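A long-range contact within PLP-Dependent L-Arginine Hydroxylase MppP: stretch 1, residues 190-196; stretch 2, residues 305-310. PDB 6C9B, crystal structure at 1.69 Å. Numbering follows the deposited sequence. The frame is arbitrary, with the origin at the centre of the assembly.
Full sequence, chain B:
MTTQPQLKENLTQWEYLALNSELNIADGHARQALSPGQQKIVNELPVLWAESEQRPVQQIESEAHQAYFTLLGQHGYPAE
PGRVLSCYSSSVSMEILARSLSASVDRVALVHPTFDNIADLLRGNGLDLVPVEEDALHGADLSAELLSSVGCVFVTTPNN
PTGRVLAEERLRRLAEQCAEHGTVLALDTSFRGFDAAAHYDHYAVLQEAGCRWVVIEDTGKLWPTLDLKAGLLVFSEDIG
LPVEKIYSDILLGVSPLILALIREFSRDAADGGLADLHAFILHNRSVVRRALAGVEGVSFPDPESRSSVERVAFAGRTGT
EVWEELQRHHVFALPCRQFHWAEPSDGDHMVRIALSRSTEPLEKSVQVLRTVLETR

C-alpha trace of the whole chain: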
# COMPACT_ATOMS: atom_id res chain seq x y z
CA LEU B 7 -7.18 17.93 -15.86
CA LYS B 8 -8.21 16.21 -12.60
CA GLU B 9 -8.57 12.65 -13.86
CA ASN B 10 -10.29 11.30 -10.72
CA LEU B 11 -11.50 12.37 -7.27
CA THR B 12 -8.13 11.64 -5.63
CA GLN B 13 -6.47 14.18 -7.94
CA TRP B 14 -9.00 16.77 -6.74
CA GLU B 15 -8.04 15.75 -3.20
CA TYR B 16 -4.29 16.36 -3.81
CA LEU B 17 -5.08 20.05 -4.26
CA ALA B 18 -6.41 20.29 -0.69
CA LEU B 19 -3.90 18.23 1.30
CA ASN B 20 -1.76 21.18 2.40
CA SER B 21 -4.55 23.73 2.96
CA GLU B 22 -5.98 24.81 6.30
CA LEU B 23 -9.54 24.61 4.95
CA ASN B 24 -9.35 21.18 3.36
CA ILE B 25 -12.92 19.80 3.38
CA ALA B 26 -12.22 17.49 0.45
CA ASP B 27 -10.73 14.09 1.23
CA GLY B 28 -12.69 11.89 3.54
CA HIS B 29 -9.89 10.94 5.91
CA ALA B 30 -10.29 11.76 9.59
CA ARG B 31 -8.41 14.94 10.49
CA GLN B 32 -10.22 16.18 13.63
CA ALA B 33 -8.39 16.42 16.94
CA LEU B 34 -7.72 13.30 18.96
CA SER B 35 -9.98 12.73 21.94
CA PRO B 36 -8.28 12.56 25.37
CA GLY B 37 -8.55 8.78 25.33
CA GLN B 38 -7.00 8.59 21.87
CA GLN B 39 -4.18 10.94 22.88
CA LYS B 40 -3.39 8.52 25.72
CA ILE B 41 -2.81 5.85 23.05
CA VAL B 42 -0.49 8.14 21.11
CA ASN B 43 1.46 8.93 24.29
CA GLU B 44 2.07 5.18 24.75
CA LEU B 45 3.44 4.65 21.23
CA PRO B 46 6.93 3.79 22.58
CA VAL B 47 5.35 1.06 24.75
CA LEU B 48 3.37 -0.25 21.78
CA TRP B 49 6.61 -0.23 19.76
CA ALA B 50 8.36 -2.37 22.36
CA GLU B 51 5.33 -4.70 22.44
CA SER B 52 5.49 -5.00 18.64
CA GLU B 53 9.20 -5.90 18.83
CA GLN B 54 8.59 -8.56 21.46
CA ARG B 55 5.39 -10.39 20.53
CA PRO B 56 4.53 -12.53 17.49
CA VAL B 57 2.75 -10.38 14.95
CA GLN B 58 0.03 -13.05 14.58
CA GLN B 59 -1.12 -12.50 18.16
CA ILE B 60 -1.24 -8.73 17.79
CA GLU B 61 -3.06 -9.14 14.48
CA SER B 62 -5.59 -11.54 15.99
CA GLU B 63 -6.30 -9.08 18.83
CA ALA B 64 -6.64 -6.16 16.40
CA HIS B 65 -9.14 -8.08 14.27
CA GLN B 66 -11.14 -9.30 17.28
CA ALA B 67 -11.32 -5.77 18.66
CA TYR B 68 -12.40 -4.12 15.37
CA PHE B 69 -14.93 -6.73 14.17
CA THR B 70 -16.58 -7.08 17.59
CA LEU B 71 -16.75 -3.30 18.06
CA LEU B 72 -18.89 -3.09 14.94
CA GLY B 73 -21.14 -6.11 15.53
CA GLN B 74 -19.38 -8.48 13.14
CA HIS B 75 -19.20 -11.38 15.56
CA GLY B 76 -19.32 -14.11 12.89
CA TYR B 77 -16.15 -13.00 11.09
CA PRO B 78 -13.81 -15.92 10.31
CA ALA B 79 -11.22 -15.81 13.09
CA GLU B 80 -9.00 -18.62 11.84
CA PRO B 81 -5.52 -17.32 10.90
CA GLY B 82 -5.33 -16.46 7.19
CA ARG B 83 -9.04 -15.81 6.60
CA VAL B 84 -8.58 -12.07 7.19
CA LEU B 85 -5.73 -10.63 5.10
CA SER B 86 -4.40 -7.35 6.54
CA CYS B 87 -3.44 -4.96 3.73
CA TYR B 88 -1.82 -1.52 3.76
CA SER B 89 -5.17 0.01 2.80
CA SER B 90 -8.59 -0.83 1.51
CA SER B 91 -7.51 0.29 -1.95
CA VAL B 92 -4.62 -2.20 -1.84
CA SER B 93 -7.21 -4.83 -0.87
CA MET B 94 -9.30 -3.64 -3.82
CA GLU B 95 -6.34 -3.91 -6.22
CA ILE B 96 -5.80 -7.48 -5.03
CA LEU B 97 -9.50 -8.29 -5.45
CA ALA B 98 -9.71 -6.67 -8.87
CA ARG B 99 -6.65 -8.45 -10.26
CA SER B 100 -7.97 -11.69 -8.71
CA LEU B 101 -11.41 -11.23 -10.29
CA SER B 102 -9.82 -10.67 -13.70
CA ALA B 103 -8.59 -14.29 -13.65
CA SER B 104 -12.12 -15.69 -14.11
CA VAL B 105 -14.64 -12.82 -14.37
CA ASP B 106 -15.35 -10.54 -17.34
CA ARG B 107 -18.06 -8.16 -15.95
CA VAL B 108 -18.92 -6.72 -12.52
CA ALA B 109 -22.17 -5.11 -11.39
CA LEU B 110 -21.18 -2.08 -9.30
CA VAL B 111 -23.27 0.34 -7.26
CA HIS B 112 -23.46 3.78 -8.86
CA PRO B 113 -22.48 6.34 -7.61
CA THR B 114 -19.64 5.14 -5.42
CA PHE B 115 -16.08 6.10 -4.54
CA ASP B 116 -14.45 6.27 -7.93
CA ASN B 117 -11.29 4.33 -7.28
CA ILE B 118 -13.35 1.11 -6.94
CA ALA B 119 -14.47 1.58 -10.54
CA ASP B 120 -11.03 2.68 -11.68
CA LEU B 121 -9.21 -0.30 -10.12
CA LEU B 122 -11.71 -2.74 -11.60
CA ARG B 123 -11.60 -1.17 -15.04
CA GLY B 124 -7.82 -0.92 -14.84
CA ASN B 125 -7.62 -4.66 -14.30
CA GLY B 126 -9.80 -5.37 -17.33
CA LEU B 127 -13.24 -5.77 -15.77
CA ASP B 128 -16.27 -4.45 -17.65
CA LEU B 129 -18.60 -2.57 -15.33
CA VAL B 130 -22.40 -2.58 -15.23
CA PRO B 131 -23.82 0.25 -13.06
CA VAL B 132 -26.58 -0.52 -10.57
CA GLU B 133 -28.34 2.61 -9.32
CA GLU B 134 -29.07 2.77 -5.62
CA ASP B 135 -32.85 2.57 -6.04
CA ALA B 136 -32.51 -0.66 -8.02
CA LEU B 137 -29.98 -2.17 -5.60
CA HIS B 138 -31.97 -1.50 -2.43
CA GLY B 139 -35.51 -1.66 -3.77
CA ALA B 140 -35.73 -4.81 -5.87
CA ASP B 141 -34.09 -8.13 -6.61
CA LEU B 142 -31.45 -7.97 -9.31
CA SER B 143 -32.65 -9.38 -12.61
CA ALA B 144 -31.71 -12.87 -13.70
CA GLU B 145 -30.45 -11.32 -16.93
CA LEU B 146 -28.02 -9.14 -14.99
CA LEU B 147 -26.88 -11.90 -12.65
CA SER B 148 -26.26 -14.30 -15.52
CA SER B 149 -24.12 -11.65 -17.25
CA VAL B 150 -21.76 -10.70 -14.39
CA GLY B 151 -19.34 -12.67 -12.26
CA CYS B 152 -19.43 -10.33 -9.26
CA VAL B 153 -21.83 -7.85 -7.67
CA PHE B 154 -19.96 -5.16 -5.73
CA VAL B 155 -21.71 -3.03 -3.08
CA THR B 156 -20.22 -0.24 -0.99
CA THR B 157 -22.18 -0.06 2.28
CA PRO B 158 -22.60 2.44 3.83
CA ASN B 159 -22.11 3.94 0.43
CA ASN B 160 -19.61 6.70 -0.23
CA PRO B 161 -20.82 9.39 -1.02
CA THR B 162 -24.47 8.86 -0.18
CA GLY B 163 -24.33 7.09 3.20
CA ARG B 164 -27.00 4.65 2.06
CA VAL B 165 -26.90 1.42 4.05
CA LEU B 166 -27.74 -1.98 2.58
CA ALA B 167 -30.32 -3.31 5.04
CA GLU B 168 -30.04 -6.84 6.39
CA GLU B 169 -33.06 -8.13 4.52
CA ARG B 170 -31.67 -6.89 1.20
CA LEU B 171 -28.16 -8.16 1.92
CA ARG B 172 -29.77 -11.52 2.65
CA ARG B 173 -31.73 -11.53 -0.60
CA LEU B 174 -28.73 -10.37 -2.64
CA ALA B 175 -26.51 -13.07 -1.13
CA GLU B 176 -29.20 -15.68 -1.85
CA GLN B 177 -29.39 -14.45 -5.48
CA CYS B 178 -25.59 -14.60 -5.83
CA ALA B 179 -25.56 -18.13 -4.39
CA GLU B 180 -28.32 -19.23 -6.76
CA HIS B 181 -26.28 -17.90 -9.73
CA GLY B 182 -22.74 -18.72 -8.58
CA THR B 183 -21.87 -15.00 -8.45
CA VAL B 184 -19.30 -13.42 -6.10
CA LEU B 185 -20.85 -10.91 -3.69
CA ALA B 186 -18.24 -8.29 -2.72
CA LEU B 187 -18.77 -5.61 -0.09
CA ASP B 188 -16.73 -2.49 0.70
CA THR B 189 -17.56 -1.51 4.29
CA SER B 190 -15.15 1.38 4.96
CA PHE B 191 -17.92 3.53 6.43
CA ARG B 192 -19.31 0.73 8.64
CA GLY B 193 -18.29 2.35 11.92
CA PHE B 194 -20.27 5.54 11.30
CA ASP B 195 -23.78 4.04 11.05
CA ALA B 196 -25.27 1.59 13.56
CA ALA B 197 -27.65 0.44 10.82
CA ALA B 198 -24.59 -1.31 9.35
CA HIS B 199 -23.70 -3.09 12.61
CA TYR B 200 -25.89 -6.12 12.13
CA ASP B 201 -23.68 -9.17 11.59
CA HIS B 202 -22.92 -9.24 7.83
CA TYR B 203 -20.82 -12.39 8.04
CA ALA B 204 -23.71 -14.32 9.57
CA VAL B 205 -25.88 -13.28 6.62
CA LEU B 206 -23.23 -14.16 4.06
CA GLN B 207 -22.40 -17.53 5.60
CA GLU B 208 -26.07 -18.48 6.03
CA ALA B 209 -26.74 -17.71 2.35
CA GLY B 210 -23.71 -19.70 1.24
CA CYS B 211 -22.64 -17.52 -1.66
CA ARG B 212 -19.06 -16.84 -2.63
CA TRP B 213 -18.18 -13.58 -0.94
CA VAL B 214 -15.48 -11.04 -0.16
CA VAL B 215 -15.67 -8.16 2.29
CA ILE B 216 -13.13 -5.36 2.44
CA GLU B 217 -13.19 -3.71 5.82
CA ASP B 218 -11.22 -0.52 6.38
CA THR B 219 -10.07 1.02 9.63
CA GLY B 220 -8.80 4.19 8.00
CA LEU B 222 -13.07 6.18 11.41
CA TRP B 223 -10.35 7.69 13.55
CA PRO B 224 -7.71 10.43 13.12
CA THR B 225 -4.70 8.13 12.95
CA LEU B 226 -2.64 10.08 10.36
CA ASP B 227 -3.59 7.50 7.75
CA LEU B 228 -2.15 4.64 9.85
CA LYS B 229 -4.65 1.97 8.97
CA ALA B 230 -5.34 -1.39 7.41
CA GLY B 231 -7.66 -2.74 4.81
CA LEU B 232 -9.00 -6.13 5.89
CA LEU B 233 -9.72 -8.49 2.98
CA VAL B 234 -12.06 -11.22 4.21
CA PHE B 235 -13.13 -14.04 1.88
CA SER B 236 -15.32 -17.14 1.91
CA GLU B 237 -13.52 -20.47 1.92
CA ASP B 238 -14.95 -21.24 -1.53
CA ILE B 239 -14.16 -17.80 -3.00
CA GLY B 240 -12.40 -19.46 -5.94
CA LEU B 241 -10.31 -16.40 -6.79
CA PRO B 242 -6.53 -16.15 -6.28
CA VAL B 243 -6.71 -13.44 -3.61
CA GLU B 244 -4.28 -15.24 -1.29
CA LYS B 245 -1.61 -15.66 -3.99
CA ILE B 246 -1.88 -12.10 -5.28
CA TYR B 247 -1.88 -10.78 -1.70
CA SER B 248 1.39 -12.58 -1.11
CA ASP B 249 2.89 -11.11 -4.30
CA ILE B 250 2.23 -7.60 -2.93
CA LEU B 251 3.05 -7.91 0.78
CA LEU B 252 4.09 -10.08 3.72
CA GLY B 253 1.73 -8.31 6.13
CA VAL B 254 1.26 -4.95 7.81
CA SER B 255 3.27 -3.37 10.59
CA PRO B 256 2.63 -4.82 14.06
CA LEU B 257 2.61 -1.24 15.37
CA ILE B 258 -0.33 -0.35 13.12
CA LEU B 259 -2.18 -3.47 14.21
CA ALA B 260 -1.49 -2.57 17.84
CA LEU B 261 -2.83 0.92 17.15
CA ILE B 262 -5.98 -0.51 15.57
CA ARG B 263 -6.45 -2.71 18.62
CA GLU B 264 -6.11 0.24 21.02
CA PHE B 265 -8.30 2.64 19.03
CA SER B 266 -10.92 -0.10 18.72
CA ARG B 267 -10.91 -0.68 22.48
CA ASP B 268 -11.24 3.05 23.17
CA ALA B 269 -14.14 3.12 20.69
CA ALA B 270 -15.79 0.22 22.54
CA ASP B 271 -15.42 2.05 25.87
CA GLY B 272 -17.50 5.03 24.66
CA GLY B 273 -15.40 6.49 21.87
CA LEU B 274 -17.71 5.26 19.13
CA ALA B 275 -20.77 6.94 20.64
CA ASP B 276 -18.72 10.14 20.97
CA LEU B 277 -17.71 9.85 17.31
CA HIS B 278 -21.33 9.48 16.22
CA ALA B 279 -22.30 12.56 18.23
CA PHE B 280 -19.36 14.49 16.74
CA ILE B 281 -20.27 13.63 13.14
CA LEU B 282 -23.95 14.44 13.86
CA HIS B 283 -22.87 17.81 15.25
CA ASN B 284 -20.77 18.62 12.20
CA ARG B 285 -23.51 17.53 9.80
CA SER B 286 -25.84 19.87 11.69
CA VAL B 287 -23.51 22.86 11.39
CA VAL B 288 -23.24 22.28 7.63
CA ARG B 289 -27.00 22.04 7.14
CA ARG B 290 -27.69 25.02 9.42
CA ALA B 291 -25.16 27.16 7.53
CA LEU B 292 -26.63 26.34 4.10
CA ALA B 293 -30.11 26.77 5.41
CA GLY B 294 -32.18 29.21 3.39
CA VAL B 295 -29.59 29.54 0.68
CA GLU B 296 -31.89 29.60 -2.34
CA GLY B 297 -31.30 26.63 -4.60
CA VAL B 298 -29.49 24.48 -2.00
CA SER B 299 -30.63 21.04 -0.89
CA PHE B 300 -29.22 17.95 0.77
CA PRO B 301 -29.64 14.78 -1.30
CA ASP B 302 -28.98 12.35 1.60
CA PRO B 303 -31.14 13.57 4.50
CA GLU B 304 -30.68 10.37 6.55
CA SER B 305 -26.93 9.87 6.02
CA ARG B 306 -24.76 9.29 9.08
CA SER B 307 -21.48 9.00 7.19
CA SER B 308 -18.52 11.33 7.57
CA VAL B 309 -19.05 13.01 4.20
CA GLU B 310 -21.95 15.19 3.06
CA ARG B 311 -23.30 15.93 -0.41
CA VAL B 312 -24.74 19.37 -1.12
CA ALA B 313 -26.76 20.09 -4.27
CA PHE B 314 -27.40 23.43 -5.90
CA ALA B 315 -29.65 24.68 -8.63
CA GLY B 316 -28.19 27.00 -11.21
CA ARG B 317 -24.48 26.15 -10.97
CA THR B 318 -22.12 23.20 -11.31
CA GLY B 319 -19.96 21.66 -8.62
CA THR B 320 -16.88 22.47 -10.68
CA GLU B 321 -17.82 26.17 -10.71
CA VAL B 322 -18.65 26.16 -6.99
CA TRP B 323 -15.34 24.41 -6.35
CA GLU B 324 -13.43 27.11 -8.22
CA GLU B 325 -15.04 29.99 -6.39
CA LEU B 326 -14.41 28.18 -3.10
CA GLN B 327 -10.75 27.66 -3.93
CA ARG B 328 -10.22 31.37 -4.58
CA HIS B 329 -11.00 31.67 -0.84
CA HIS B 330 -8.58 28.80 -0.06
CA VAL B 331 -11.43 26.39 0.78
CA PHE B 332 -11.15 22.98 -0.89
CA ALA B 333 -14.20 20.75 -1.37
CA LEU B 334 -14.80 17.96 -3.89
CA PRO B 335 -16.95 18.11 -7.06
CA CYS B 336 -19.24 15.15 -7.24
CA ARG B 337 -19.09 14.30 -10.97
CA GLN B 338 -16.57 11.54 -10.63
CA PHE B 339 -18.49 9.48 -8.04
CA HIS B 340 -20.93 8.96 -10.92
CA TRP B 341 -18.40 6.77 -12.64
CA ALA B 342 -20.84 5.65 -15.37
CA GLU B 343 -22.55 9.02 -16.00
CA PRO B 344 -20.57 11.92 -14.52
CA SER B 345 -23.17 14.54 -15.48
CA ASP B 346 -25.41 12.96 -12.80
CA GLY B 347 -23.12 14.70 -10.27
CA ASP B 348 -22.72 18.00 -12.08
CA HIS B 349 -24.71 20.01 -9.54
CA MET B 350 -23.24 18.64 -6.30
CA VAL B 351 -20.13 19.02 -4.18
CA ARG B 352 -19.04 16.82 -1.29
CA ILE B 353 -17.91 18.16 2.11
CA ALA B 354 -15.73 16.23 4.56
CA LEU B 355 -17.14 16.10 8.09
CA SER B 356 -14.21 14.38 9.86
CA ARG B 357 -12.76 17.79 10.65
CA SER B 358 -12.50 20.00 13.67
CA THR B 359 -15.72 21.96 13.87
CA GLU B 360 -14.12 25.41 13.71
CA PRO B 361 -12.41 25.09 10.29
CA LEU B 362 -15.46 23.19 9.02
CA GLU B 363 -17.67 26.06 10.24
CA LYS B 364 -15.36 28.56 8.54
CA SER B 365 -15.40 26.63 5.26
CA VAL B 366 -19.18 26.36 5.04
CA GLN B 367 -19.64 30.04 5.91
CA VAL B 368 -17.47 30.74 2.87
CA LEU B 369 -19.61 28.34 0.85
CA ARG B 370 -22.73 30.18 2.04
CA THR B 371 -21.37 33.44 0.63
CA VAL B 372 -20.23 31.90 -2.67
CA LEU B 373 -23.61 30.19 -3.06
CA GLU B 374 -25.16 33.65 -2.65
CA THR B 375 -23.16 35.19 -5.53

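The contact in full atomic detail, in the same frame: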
# COMPACT_ATOMS: atom_id res chain seq x y z
N SER B 190 -15.97 0.34 4.34
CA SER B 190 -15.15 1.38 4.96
C SER B 190 -15.91 2.25 5.94
O SER B 190 -15.37 2.65 6.98
CB SER B 190 -14.56 2.26 3.85
OG SER B 190 -13.80 3.31 4.42
N PHE B 191 -17.15 2.61 5.61
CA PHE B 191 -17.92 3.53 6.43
C PHE B 191 -18.72 2.81 7.52
O PHE B 191 -19.54 3.45 8.19
CB PHE B 191 -18.87 4.35 5.55
CG PHE B 191 -18.24 5.53 4.83
CD1 PHE B 191 -16.91 5.86 4.95
CD2 PHE B 191 -19.05 6.36 4.04
CE1 PHE B 191 -16.38 6.98 4.28
CE2 PHE B 191 -18.54 7.45 3.38
CZ PHE B 191 -17.19 7.77 3.52
N ARG B 192 -18.51 1.51 7.70
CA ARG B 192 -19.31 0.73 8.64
C ARG B 192 -19.41 1.41 10.00
O ARG B 192 -20.49 1.49 10.59
CB ARG B 192 -18.71 -0.67 8.81
CG ARG B 192 -19.59 -1.57 9.68
CD ARG B 192 -18.87 -2.84 10.09
NE ARG B 192 -18.60 -3.78 8.99
CZ ARG B 192 -19.50 -4.56 8.41
NH1 ARG B 192 -19.10 -5.43 7.50
NH2 ARG B 192 -20.80 -4.47 8.70
N GLY B 193 -18.28 1.87 10.55
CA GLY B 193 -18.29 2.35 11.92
C GLY B 193 -19.15 3.58 12.16
O GLY B 193 -19.55 3.83 13.31
N PHE B 194 -19.49 4.32 11.12
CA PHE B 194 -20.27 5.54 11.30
C PHE B 194 -21.76 5.31 11.51
O PHE B 194 -22.43 6.19 12.08
CB PHE B 194 -20.10 6.48 10.10
CG PHE B 194 -18.74 7.07 10.02
CD1 PHE B 194 -18.30 7.98 10.97
CD2 PHE B 194 -17.88 6.67 9.02
CE1 PHE B 194 -17.02 8.49 10.89
CE2 PHE B 194 -16.60 7.19 8.95
CZ PHE B 194 -16.19 8.08 9.87
N ASP B 195 -22.33 4.19 11.07
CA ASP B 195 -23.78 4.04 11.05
C ASP B 195 -24.17 2.71 11.69
O ASP B 195 -23.85 1.64 11.15
CB ASP B 195 -24.29 4.14 9.61
CG ASP B 195 -25.79 4.36 9.54
OD1 ASP B 195 -26.51 3.90 10.46
OD2 ASP B 195 -26.23 5.01 8.57
N ALA B 196 -24.85 2.78 12.83
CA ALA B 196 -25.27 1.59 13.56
C ALA B 196 -26.19 0.70 12.74
O ALA B 196 -26.31 -0.50 13.02
CB ALA B 196 -25.98 2.00 14.86
N SER B 305 -28.30 10.38 5.93
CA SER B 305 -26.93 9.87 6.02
C SER B 305 -26.34 10.13 7.39
O SER B 305 -26.55 11.19 7.99
CB SER B 305 -26.04 10.51 4.97
OG SER B 305 -24.72 9.96 5.04
N ARG B 306 -25.58 9.15 7.88
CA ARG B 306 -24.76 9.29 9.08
C ARG B 306 -23.28 9.17 8.79
O ARG B 306 -22.47 9.09 9.71
CB ARG B 306 -25.21 8.26 10.12
CG ARG B 306 -26.67 8.43 10.48
CD ARG B 306 -27.16 7.50 11.54
NE ARG B 306 -27.86 8.26 12.57
CZ ARG B 306 -28.79 7.76 13.38
NH1 ARG B 306 -29.15 6.49 13.28
NH2 ARG B 306 -29.36 8.54 14.29
N SER B 307 -22.88 9.17 7.51
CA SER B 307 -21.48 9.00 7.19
C SER B 307 -20.72 10.31 7.39
O SER B 307 -21.29 11.39 7.63
CB SER B 307 -21.34 8.52 5.75
OG SER B 307 -21.30 9.64 4.89
N SER B 308 -19.41 10.22 7.28
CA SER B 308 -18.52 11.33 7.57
C SER B 308 -18.30 12.25 6.38
O SER B 308 -17.42 13.10 6.42
CB SER B 308 -17.16 10.83 8.04
OG SER B 308 -16.53 10.05 7.01
N VAL B 309 -19.08 12.08 5.31
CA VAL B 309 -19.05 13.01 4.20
C VAL B 309 -20.49 13.42 3.90
O VAL B 309 -21.44 12.71 4.21
CB VAL B 309 -18.37 12.40 2.96
CG1 VAL B 309 -16.92 12.04 3.28
CG2 VAL B 309 -19.14 11.13 2.46
N GLU B 310 -20.63 14.60 3.28
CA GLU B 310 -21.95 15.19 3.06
C GLU B 310 -22.03 15.78 1.67
O GLU B 310 -21.26 16.69 1.33
CB GLU B 310 -22.23 16.27 4.12
CG GLU B 310 -23.52 17.04 3.96
CD GLU B 310 -24.77 16.27 4.39
OE1 GLU B 310 -24.68 15.06 4.70
OE2 GLU B 310 -25.85 16.88 4.41
O HOH W 1 -21.86 8.90 12.33
O HOH W 2 -25.00 6.56 6.70
O HOH W 3 -28.77 4.77 11.57

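No direct hydrogen bond crosses this contact; the polar linkage between the two stretches runs through three waters, all of them shared with Arg306. Water 1 donates to two carbonyls, Phe194 O at 2.8 Å and Arg306 O at 2.7 Å, so it joins two acceptors that could not bond to each other. Water 2 donates to Asp195 OD2 (2.7 Å) and accepts from Arg306 N (2.9 Å), while water 3 donates to Asp195 OD1 (2.7 Å) and accepts from Arg306 NH1 (2.5 Å). Water 3 links the carboxylate of Asp195 to the guanidinium of Arg306, and water 2 links it to the Arg306 backbone; the carboxylate also packs against the aliphatic part of the arginine, closest at Asp195 OD2 to Arg306 CB, 3.7 Å.

The nearest CA atoms are those of Phe194 and Ser307, 5.5 Å apart, followed by those of Asp195 and Arg306 at 5.7 Å. Stretch 1 is held in a tight turn by Phe194 N donating to Phe191 O (3.1 Å), and both phenylalanines of that turn direct their CA-to-CB bonds toward stretch 2.

Their rings meet small side chains. Ser308 CB sits over one face of the Phe194 ring, 3.8 Å from its centroid, a CH-pi contact in which the carbon next to a hydroxyl presents a hydrogen to the pi cloud. Phe191 packs obliquely, with CD2 3.6 Å from Ser307 CB and CE2 3.8 Å from Val309 CG2, the latter a plain apolar contact leading into the strand.

Stretch 2 also braces itself: Ser307 N donates to Ser305 OG (3.2 Å), and Val309 N makes a weak bond to Ser307 OG (3.3 Å). The hydroxyls of Ser305 and Ser307 accept from backbone N-H groups, while Ser307 and Ser308 are compact partners for the rings. The rule to read here is aromatic packing against small residues, with water spanning the polar gaps.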